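PDB 1V4V: UDP-N-Acetylglucosamine 2-Epimerase from Thermus thermophilus, which probably catalyses the interconversion of UDP-N-acetylglucosamine and UDP-N-acetylmannosamine by epimerisation at C2 of the sugar. Local coordinates for residues D100-W109 / E136-L146; V145-P153 / M356-R364. All blocks are in the same frame, centred on the assembly; numbering follows the deposited sequence.

Both contacts lie in the domain built on the seven-stranded parallel sheet. Contact 1 joins two helices beside that sheet, 102-113 and 136-146, and the second subunit covers part of the same surface. Contact 2 packs a helix against a strand of the sheet: the end of helix 136-146 leads directly into strand 149-152, which receives the C-terminal helix 353-364 on its return from the other domain. In each the apolar packing is buried, while the charged residues Asp100, Arg140, Asp148 and Arg364 are partly exposed. Contact 1 adds an amide-to-carbonyl bond and a salt-bridge network at the start of its helices, whereas contact 2 has its charged pair beside the start of the strand.

Contact 1 of 2, residues D100-W109 / E136-L146; sequences DTLTTFAVAW and EEANRRLTDVL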
loop_
_atom_site.group_PDB
_atom_site.type_symbol
_atom_site.label_atom_id
_atom_site.label_comp_id
_atom_site.label_asym_id
_atom_site.label_seq_id
_atom_site.Cartn_x
_atom_site.Cartn_y
_atom_site.Cartn_z
ATOM N N ASP A 100 11.504 1.583 -2.295
ATOM C CA ASP A 100 10.328 2.418 -2.122
ATOM C C ASP A 100 9.946 3.254 -3.342
ATOM O O ASP A 100 9.255 4.255 -3.199
ATOM C CB ASP A 100 10.579 3.352 -0.934
ATOM C CG ASP A 100 11.211 2.635 0.251
ATOM O OD1 ASP A 100 11.974 3.279 1.005
ATOM O OD2 ASP A 100 10.939 1.430 0.442
ATOM N N THR A 101 10.388 2.870 -4.536
ATOM C CA THR A 101 10.039 3.661 -5.713
ATOM C C THR A 101 8.605 3.418 -6.176
ATOM O O THR A 101 7.973 2.435 -5.795
ATOM C CB THR A 101 10.963 3.361 -6.912
ATOM O OG1 THR A 101 10.775 2.002 -7.326
ATOM C CG2 THR A 101 12.426 3.586 -6.544
ATOM N N LEU A 102 8.109 4.327 -7.012
ATOM C CA LEU A 102 6.765 4.219 -7.567
ATOM C C LEU A 102 6.677 2.936 -8.408
ATOM O O LEU A 102 5.677 2.217 -8.370
ATOM C CB LEU A 102 6.474 5.441 -8.444
ATOM C CG LEU A 102 5.051 5.633 -8.979
ATOM C CD1 LEU A 102 4.121 5.953 -7.833
ATOM C CD2 LEU A 102 5.029 6.769 -9.989
ATOM N N THR A 103 7.735 2.651 -9.164
ATOM C CA THR A 103 7.756 1.459 -10.006
ATOM C C THR A 103 7.644 0.201 -9.155
ATOM O O THR A 103 6.949 -0.743 -9.525
ATOM C CB THR A 103 9.038 1.402 -10.857
ATOM O OG1 THR A 103 9.081 2.547 -11.715
ATOM C CG2 THR A 103 9.068 0.132 -11.713
ATOM N N THR A 104 8.321 0.184 -8.012
ATOM C CA THR A 104 8.261 -0.971 -7.133
ATOM C C THR A 104 6.838 -1.235 -6.673
ATOM O O THR A 104 6.392 -2.384 -6.660
ATOM C CB THR A 104 9.193 -0.791 -5.915
ATOM O OG1 THR A 104 10.548 -0.998 -6.333
ATOM C CG2 THR A 104 8.852 -1.780 -4.809
ATOM N N PHE A 105 6.109 -0.186 -6.299
ATOM C CA PHE A 105 4.732 -0.409 -5.877
ATOM C C PHE A 105 3.875 -0.847 -7.061
ATOM O O PHE A 105 3.038 -1.742 -6.933
ATOM C CB PHE A 105 4.095 0.848 -5.271
ATOM C CG PHE A 105 2.614 0.709 -5.070
ATOM C CD1 PHE A 105 2.109 -0.270 -4.218
ATOM C CD2 PHE A 105 1.720 1.475 -5.814
ATOM C CE1 PHE A 105 0.731 -0.493 -4.114
ATOM C CE2 PHE A 105 0.341 1.260 -5.716
ATOM C CZ PHE A 105 -0.153 0.272 -4.867
ATOM N N ALA A 106 4.078 -0.213 -8.210
ATOM C CA ALA A 106 3.297 -0.548 -9.396
ATOM C C ALA A 106 3.468 -2.025 -9.737
ATOM O O ALA A 106 2.509 -2.693 -10.121
ATOM C CB ALA A 106 3.719 0.324 -10.574
ATOM N N VAL A 107 4.689 -2.535 -9.584
ATOM C CA VAL A 107 4.960 -3.943 -9.869
ATOM C C VAL A 107 4.289 -4.837 -8.831
ATOM O O VAL A 107 3.688 -5.854 -9.176
ATOM C CB VAL A 107 6.489 -4.224 -9.901
ATOM C CG1 VAL A 107 6.748 -5.715 -10.038
ATOM C CG2 VAL A 107 7.122 -3.478 -11.068
ATOM N N ALA A 108 4.382 -4.452 -7.558
ATOM C CA ALA A 108 3.763 -5.217 -6.484
ATOM C C ALA A 108 2.242 -5.250 -6.661
ATOM O O ALA A 108 1.599 -6.276 -6.411
ATOM C CB ALA A 108 4.112 -4.607 -5.131
ATOM N N TRP A 109 1.666 -4.133 -7.094
ATOM C CA TRP A 109 0.218 -4.089 -7.287
ATOM C C TRP A 109 -0.173 -4.963 -8.485
ATOM O O TRP A 109 -1.201 -5.642 -8.461
ATOM C CB TRP A 109 -0.245 -2.641 -7.487
ATOM C CG TRP A 109 -1.742 -2.453 -7.401
ATOM C CD1 TRP A 109 -2.639 -3.259 -6.757
ATOM C CD2 TRP A 109 -2.502 -1.374 -7.956
ATOM N NE1 TRP A 109 -3.910 -2.749 -6.879
ATOM C CE2 TRP A 109 -3.854 -1.593 -7.609
ATOM C CE3 TRP A 109 -2.172 -0.244 -8.712
ATOM C CZ2 TRP A 109 -4.877 -0.719 -7.994
ATOM C CZ3 TRP A 109 -3.190 0.625 -9.095
ATOM C CH2 TRP A 109 -4.525 0.381 -8.733
ATOM N N GLU A 136 7.914 8.334 -1.646
ATOM C CA GLU A 136 8.493 7.111 -1.086
ATOM C C GLU A 136 7.849 6.519 0.160
ATOM O O GLU A 136 7.682 5.303 0.243
ATOM C CB GLU A 136 9.994 7.307 -0.831
ATOM C CG GLU A 136 10.838 7.390 -2.097
ATOM C CD GLU A 136 10.892 8.784 -2.699
ATOM O OE1 GLU A 136 11.562 8.946 -3.740
ATOM O OE2 GLU A 136 10.277 9.716 -2.138
ATOM N N GLU A 137 7.513 7.354 1.139
ATOM C CA GLU A 137 6.879 6.843 2.353
ATOM C C GLU A 137 5.549 6.187 1.973
ATOM O O GLU A 137 5.217 5.099 2.452
ATOM C CB GLU A 137 6.629 7.975 3.359
ATOM C CG GLU A 137 5.828 7.540 4.592
ATOM C CD GLU A 137 6.655 6.803 5.636
ATOM O OE1 GLU A 137 7.741 6.274 5.306
ATOM O OE2 GLU A 137 6.200 6.741 6.802
ATOM N N ALA A 138 4.787 6.852 1.108
ATOM C CA ALA A 138 3.510 6.297 0.671
ATOM C C ALA A 138 3.769 5.028 -0.129
ATOM O O ALA A 138 3.103 4.014 0.070
ATOM C CB ALA A 138 2.752 7.309 -0.191
ATOM N N ASN A 139 4.746 5.073 -1.028
ATOM C CA ASN A 139 5.047 3.898 -1.842
ATOM C C ASN A 139 5.295 2.645 -1.012
ATOM O O ASN A 139 4.734 1.575 -1.300
ATOM C CB ASN A 139 6.276 4.131 -2.734
ATOM C CG ASN A 139 6.018 5.116 -3.859
ATOM O OD1 ASN A 139 4.874 5.374 -4.232
ATOM N ND2 ASN A 139 7.096 5.658 -4.423
ATOM N N ARG A 140 6.130 2.760 0.019
ATOM C CA ARG A 140 6.432 1.587 0.825
ATOM C C ARG A 140 5.267 1.118 1.673
ATOM O O ARG A 140 5.078 -0.082 1.849
ATOM C CB ARG A 140 7.692 1.816 1.676
ATOM C CG ARG A 140 7.748 3.106 2.454
ATOM C CD ARG A 140 9.206 3.418 2.789
ATOM N NE ARG A 140 9.348 4.615 3.606
ATOM C CZ ARG A 140 10.495 5.261 3.787
ATOM N NH1 ARG A 140 10.534 6.343 4.552
ATOM N NH2 ARG A 140 11.603 4.833 3.192
ATOM N N ARG A 141 4.463 2.050 2.179
ATOM C CA ARG A 141 3.309 1.657 2.974
ATOM C C ARG A 141 2.289 0.947 2.078
ATOM O O ARG A 141 1.702 -0.059 2.478
ATOM C CB ARG A 141 2.681 2.879 3.643
ATOM C CG ARG A 141 3.522 3.418 4.793
ATOM C CD ARG A 141 2.890 4.654 5.409
ATOM N NE ARG A 141 1.530 4.388 5.862
ATOM C CZ ARG A 141 0.736 5.302 6.410
ATOM N NH1 ARG A 141 1.173 6.546 6.578
ATOM N NH2 ARG A 141 -0.499 4.977 6.767
ATOM N N LEU A 142 2.095 1.467 0.867
ATOM C CA LEU A 142 1.162 0.859 -0.086
ATOM C C LEU A 142 1.652 -0.546 -0.446
ATOM O O LEU A 142 0.885 -1.506 -0.429
ATOM C CB LEU A 142 1.063 1.709 -1.356
ATOM C CG LEU A 142 0.352 3.063 -1.237
ATOM C CD1 LEU A 142 0.559 3.859 -2.522
ATOM C CD2 LEU A 142 -1.153 2.847 -0.971
ATOM N N THR A 143 2.939 -0.660 -0.768
ATOM C CA THR A 143 3.509 -1.954 -1.114
ATOM C C THR A 143 3.318 -2.976 0.003
ATOM O O THR A 143 2.969 -4.135 -0.257
ATOM C CB THR A 143 5.013 -1.838 -1.425
ATOM O OG1 THR A 143 5.201 -0.961 -2.543
ATOM C CG2 THR A 143 5.602 -3.214 -1.768
ATOM N N ASP A 144 3.526 -2.556 1.249
ATOM C CA ASP A 144 3.381 -3.481 2.368
ATOM C C ASP A 144 1.955 -3.905 2.670
ATOM O O ASP A 144 1.732 -4.908 3.339
ATOM C CB ASP A 144 4.056 -2.921 3.619
ATOM C CG ASP A 144 5.566 -2.905 3.485
ATOM O OD1 ASP A 144 6.083 -3.701 2.674
ATOM O OD2 ASP A 144 6.230 -2.110 4.180
ATOM N N VAL A 145 0.980 -3.145 2.190
ATOM C CA VAL A 145 -0.407 -3.550 2.386
ATOM C C VAL A 145 -0.592 -4.863 1.614
ATOM O O VAL A 145 -1.260 -5.784 2.078
ATOM C CB VAL A 145 -1.390 -2.508 1.799
ATOM C CG1 VAL A 145 -2.769 -3.135 1.603
ATOM C CG2 VAL A 145 -1.485 -1.309 2.719
ATOM N N LEU A 146 0.034 -4.935 0.443
ATOM C CA LEU A 146 -0.076 -6.086 -0.452
ATOM C C LEU A 146 0.890 -7.247 -0.241
ATOM O O LEU A 146 0.717 -8.308 -0.838
ATOM C CB LEU A 146 0.085 -5.619 -1.898
ATOM C CG LEU A 146 -0.740 -4.412 -2.330
ATOM C CD1 LEU A 146 -0.420 -4.098 -3.778
ATOM C CD2 LEU A 146 -2.230 -4.704 -2.138
#
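The Phe105 ring is held between Leu142 CB, 3.5 Å above one face, and Trp109 CB of its own helix on the opposite face; Thr143 OG1 lies in the ring plane at its edge. Leu142 CB makes a CH-pi contact 3.8 Å from the Phe105 ring centroid. With CG anti to the backbone N (chi1 169°), Phe105 enters as a knob among Asn139, Leu142, Thr143 and Leu146, a site whose four surrounding side chains suit a large flat apolar ring. Thr143 OG1 can sit beside the ring because its hydroxyl donates to the carbonyl of Asn139 in its own helix. Leu146 CD1 reaches Trp109 CD1 at 3.8 Å.

At the other end, Asn139 ND2 donates to Asp100 O (2.9 Å), with that oxygen in the amide plane, tying the loop before helix 102-113 to the neighbouring helix. Arg140 NH2 makes a salt bridge with Asp100 OD1 (2.7 Å) from above the carboxylate plane, while NE and NH1 both grip Glu137 OE1, so the guanidinium links two acids. Phe105 and Trp109 stack edge-to-face with Trp109 and Phe105 of the second subunit. Nearly parallel helices, 17° apart, flanking a parallel sheet are characteristic of the Rossmann-like domains of the GT-B fold.

Contact 2 of 2, residues V145-P153 / M356-R364; sequences VLTDLDFAP and MVARGVAWR
Phe151 and Val357 meet obliquely, with the valine methyl CG1 almost directly over the middle of the ring, 3.7 Å from the Phe151 centroid. At 9° off the ring normal, this is a well-centred CH-pi contact. Gly360 CA comes to the edge of the ring, 4.2 Å from Phe151 CE1, where glycine's bare backbone lets the ring approach the helix. Val361 CG2 touches Phe151 CZ, and Leu149 sets CD2 3.5 Å from Gly360 O, so the apolar residues of the strand pack on one side of helix 353-364.

Asp148 and Arg364 approach from opposite directions, their flat groups turned 33° apart. Arg364 NE forms a salt bridge with Asp148 OD2 (3.0 Å), and NH2 donates to Asp148 O (2.9 Å, 165° at the hydrogen). Bends at chi2 and chi3 fold the arginine chain so that CG and CD run past Asp148 OD2. Trp363 CZ3 lies over one guanidinium face and Asp148 OD1 over the opposite one, with Asp148 O at the edge. Glu169 also pairs with Arg364 NH1, and Tyr94 is hydrogen-bonded to Asp148 OD2. Helix 353-364 runs nearly antiparallel to strand 149-152. A C-terminal helix crossing back to the N-terminal domain is a hallmark of GT-B proteins.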
loop_
_atom_site.group_PDB
_atom_site.type_symbol
_atom_site.label_atom_id
_atom_site.label_comp_id
_atom_site.label_asym_id
_atom_site.label_seq_id
_atom_site.Cartn_x
_atom_site.Cartn_y
_atom_site.Cartn_z
ATOM N N VAL A 145 0.980 -3.145 2.190
ATOM C CA VAL A 145 -0.407 -3.550 2.386
ATOM C C VAL A 145 -0.592 -4.863 1.614
ATOM O O VAL A 145 -1.260 -5.784 2.078
ATOM C CB VAL A 145 -1.390 -2.508 1.799
ATOM C CG1 VAL A 145 -2.769 -3.135 1.603
ATOM C CG2 VAL A 145 -1.485 -1.309 2.719
ATOM N N LEU A 146 0.034 -4.935 0.443
ATOM C CA LEU A 146 -0.076 -6.086 -0.452
ATOM C C LEU A 146 0.890 -7.247 -0.241
ATOM O O LEU A 146 0.717 -8.308 -0.838
ATOM C CB LEU A 146 0.085 -5.619 -1.898
ATOM C CG LEU A 146 -0.740 -4.412 -2.330
ATOM C CD1 LEU A 146 -0.420 -4.098 -3.778
ATOM C CD2 LEU A 146 -2.230 -4.704 -2.138
ATOM N N THR A 147 1.897 -7.062 0.598
ATOM C CA THR A 147 2.897 -8.105 0.790
ATOM C C THR A 147 2.506 -9.336 1.596
ATOM O O THR A 147 1.874 -9.245 2.654
ATOM C CB THR A 147 4.162 -7.510 1.409
ATOM O OG1 THR A 147 3.844 -6.954 2.687
ATOM C CG2 THR A 147 4.719 -6.422 0.511
ATOM N N ASP A 148 2.903 -10.491 1.071
ATOM C CA ASP A 148 2.648 -11.775 1.712
ATOM C C ASP A 148 3.698 -11.982 2.797
ATOM O O ASP A 148 3.397 -12.462 3.888
ATOM C CB ASP A 148 2.751 -12.902 0.685
ATOM C CG ASP A 148 2.679 -14.278 1.321
ATOM O OD1 ASP A 148 1.640 -14.600 1.949
ATOM O OD2 ASP A 148 3.670 -15.031 1.196
ATOM N N LEU A 149 4.936 -11.610 2.488
ATOM C CA LEU A 149 6.031 -11.750 3.438
ATOM C C LEU A 149 6.932 -10.522 3.392
ATOM O O LEU A 149 7.411 -10.129 2.326
ATOM C CB LEU A 149 6.847 -13.010 3.119
ATOM C CG LEU A 149 7.976 -13.399 4.079
ATOM C CD1 LEU A 149 7.464 -13.414 5.514
ATOM C CD2 LEU A 149 8.522 -14.775 3.684
ATOM N N ASP A 150 7.135 -9.904 4.550
ATOM C CA ASP A 150 8.001 -8.734 4.661
ATOM C C ASP A 150 9.309 -9.180 5.286
ATOM O O ASP A 150 9.309 -9.839 6.329
ATOM C CB ASP A 150 7.367 -7.669 5.556
ATOM C CG ASP A 150 6.385 -6.793 4.813
ATOM O OD1 ASP A 150 5.330 -6.473 5.390
ATOM O OD2 ASP A 150 6.675 -6.417 3.658
ATOM N N PHE A 151 10.418 -8.825 4.644
ATOM C CA PHE A 151 11.740 -9.167 5.147
ATOM C C PHE A 151 12.312 -7.891 5.757
ATOM O O PHE A 151 12.825 -7.027 5.049
ATOM C CB PHE A 151 12.609 -9.667 3.994
ATOM C CG PHE A 151 12.047 -10.882 3.304
ATOM C CD1 PHE A 151 12.204 -12.148 3.861
ATOM C CD2 PHE A 151 11.342 -10.759 2.109
ATOM C CE1 PHE A 151 11.669 -13.280 3.236
ATOM C CE2 PHE A 151 10.801 -11.879 1.476
ATOM C CZ PHE A 151 10.967 -13.144 2.040
ATOM N N ALA A 152 12.188 -7.773 7.077
ATOM C CA ALA A 152 12.659 -6.597 7.801
ATOM C C ALA A 152 14.140 -6.684 8.140
ATOM O O ALA A 152 14.612 -7.696 8.644
ATOM C CB ALA A 152 11.849 -6.419 9.072
ATOM N N PRO A 153 14.891 -5.608 7.873
ATOM C CA PRO A 153 16.327 -5.615 8.170
ATOM C C PRO A 153 16.643 -5.554 9.664
ATOM O O PRO A 153 17.662 -6.073 10.108
ATOM C CB PRO A 153 16.833 -4.385 7.421
ATOM C CG PRO A 153 15.661 -3.438 7.529
ATOM C CD PRO A 153 14.491 -4.347 7.220
HETATM N N MSE A 356 18.252 -16.285 4.087
HETATM C CA MSE A 356 17.037 -16.250 4.892
HETATM C C MSE A 356 15.839 -15.796 4.066
HETATM O O MSE A 356 14.739 -16.329 4.221
HETATM C CB MSE A 356 17.213 -15.335 6.104
HETATM C CG MSE A 356 17.975 -15.984 7.250
HETATM SE SE MSE A 356 18.009 -14.867 8.814
HETATM C CE MSE A 356 16.098 -14.530 8.904
ATOM N N VAL A 357 16.046 -14.811 3.194
ATOM C CA VAL A 357 14.966 -14.335 2.336
ATOM C C VAL A 357 14.545 -15.496 1.442
ATOM O O VAL A 357 13.353 -15.792 1.310
ATOM C CB VAL A 357 15.421 -13.149 1.449
ATOM C CG1 VAL A 357 14.357 -12.830 0.394
ATOM C CG2 VAL A 357 15.677 -11.926 2.316
ATOM N N ALA A 358 15.531 -16.166 0.848
ATOM C CA ALA A 358 15.276 -17.300 -0.036
ATOM C C ALA A 358 14.512 -18.408 0.680
ATOM O O ALA A 358 13.570 -18.982 0.130
ATOM C CB ALA A 358 16.597 -17.846 -0.585
ATOM N N ARG A 359 14.920 -18.708 1.908
ATOM C CA ARG A 359 14.260 -19.749 2.686
ATOM C C ARG A 359 12.866 -19.298 3.105
ATOM O O ARG A 359 11.966 -20.119 3.272
ATOM C CB ARG A 359 15.100 -20.105 3.914
ATOM C CG ARG A 359 16.353 -20.903 3.563
ATOM C CD ARG A 359 17.250 -21.128 4.765
ATOM N NE ARG A 359 18.364 -22.020 4.443
ATOM C CZ ARG A 359 19.381 -22.276 5.261
ATOM N NH1 ARG A 359 19.433 -21.704 6.457
ATOM N NH2 ARG A 359 20.343 -23.110 4.886
ATOM N N GLY A 360 12.694 -17.992 3.283
ATOM C CA GLY A 360 11.390 -17.472 3.653
ATOM C C GLY A 360 10.409 -17.709 2.519
ATOM O O GLY A 360 9.257 -18.074 2.752
ATOM N N VAL A 361 10.870 -17.502 1.288
ATOM C CA VAL A 361 10.047 -17.703 0.101
ATOM C C VAL A 361 9.722 -19.191 -0.071
ATOM O O VAL A 361 8.574 -19.566 -0.320
ATOM C CB VAL A 361 10.778 -17.181 -1.165
ATOM C CG1 VAL A 361 10.000 -17.545 -2.415
ATOM C CG2 VAL A 361 10.944 -15.660 -1.075
ATOM N N ALA A 362 10.742 -20.034 0.068
ATOM C CA ALA A 362 10.567 -21.477 -0.056
ATOM C C ALA A 362 9.497 -21.947 0.928
ATOM O O ALA A 362 8.663 -22.794 0.601
ATOM C CB ALA A 362 11.886 -22.187 0.221
ATOM N N TRP A 363 9.529 -21.387 2.131
ATOM C CA TRP A 363 8.567 -21.725 3.172
ATOM C C TRP A 363 7.147 -21.348 2.752
ATOM O O TRP A 363 6.209 -22.121 2.951
ATOM C CB TRP A 363 8.941 -21.008 4.471
ATOM C CG TRP A 363 7.872 -21.036 5.515
ATOM C CD1 TRP A 363 7.292 -22.142 6.069
ATOM C CD2 TRP A 363 7.260 -19.904 6.141
ATOM N NE1 TRP A 363 6.359 -21.767 7.004
ATOM C CE2 TRP A 363 6.318 -20.398 7.069
ATOM C CE3 TRP A 363 7.418 -18.517 6.009
ATOM C CZ2 TRP A 363 5.534 -19.556 7.864
ATOM C CZ3 TRP A 363 6.638 -17.678 6.800
ATOM C CH2 TRP A 363 5.707 -18.203 7.718
ATOM N N ARG A 364 6.992 -20.159 2.176
ATOM C CA ARG A 364 5.684 -19.703 1.720
ATOM C C ARG A 364 5.168 -20.587 0.597
ATOM O O ARG A 364 3.959 -20.789 0.461
ATOM C CB ARG A 364 5.753 -18.254 1.227
ATOM C CG ARG A 364 5.793 -17.216 2.331
ATOM C CD ARG A 364 4.640 -17.432 3.296
ATOM N NE ARG A 364 4.155 -16.185 3.870
ATOM C CZ ARG A 364 3.333 -16.117 4.910
ATOM N NH1 ARG A 364 2.906 -17.229 5.491
ATOM N NH2 ARG A 364 2.933 -14.937 5.363
#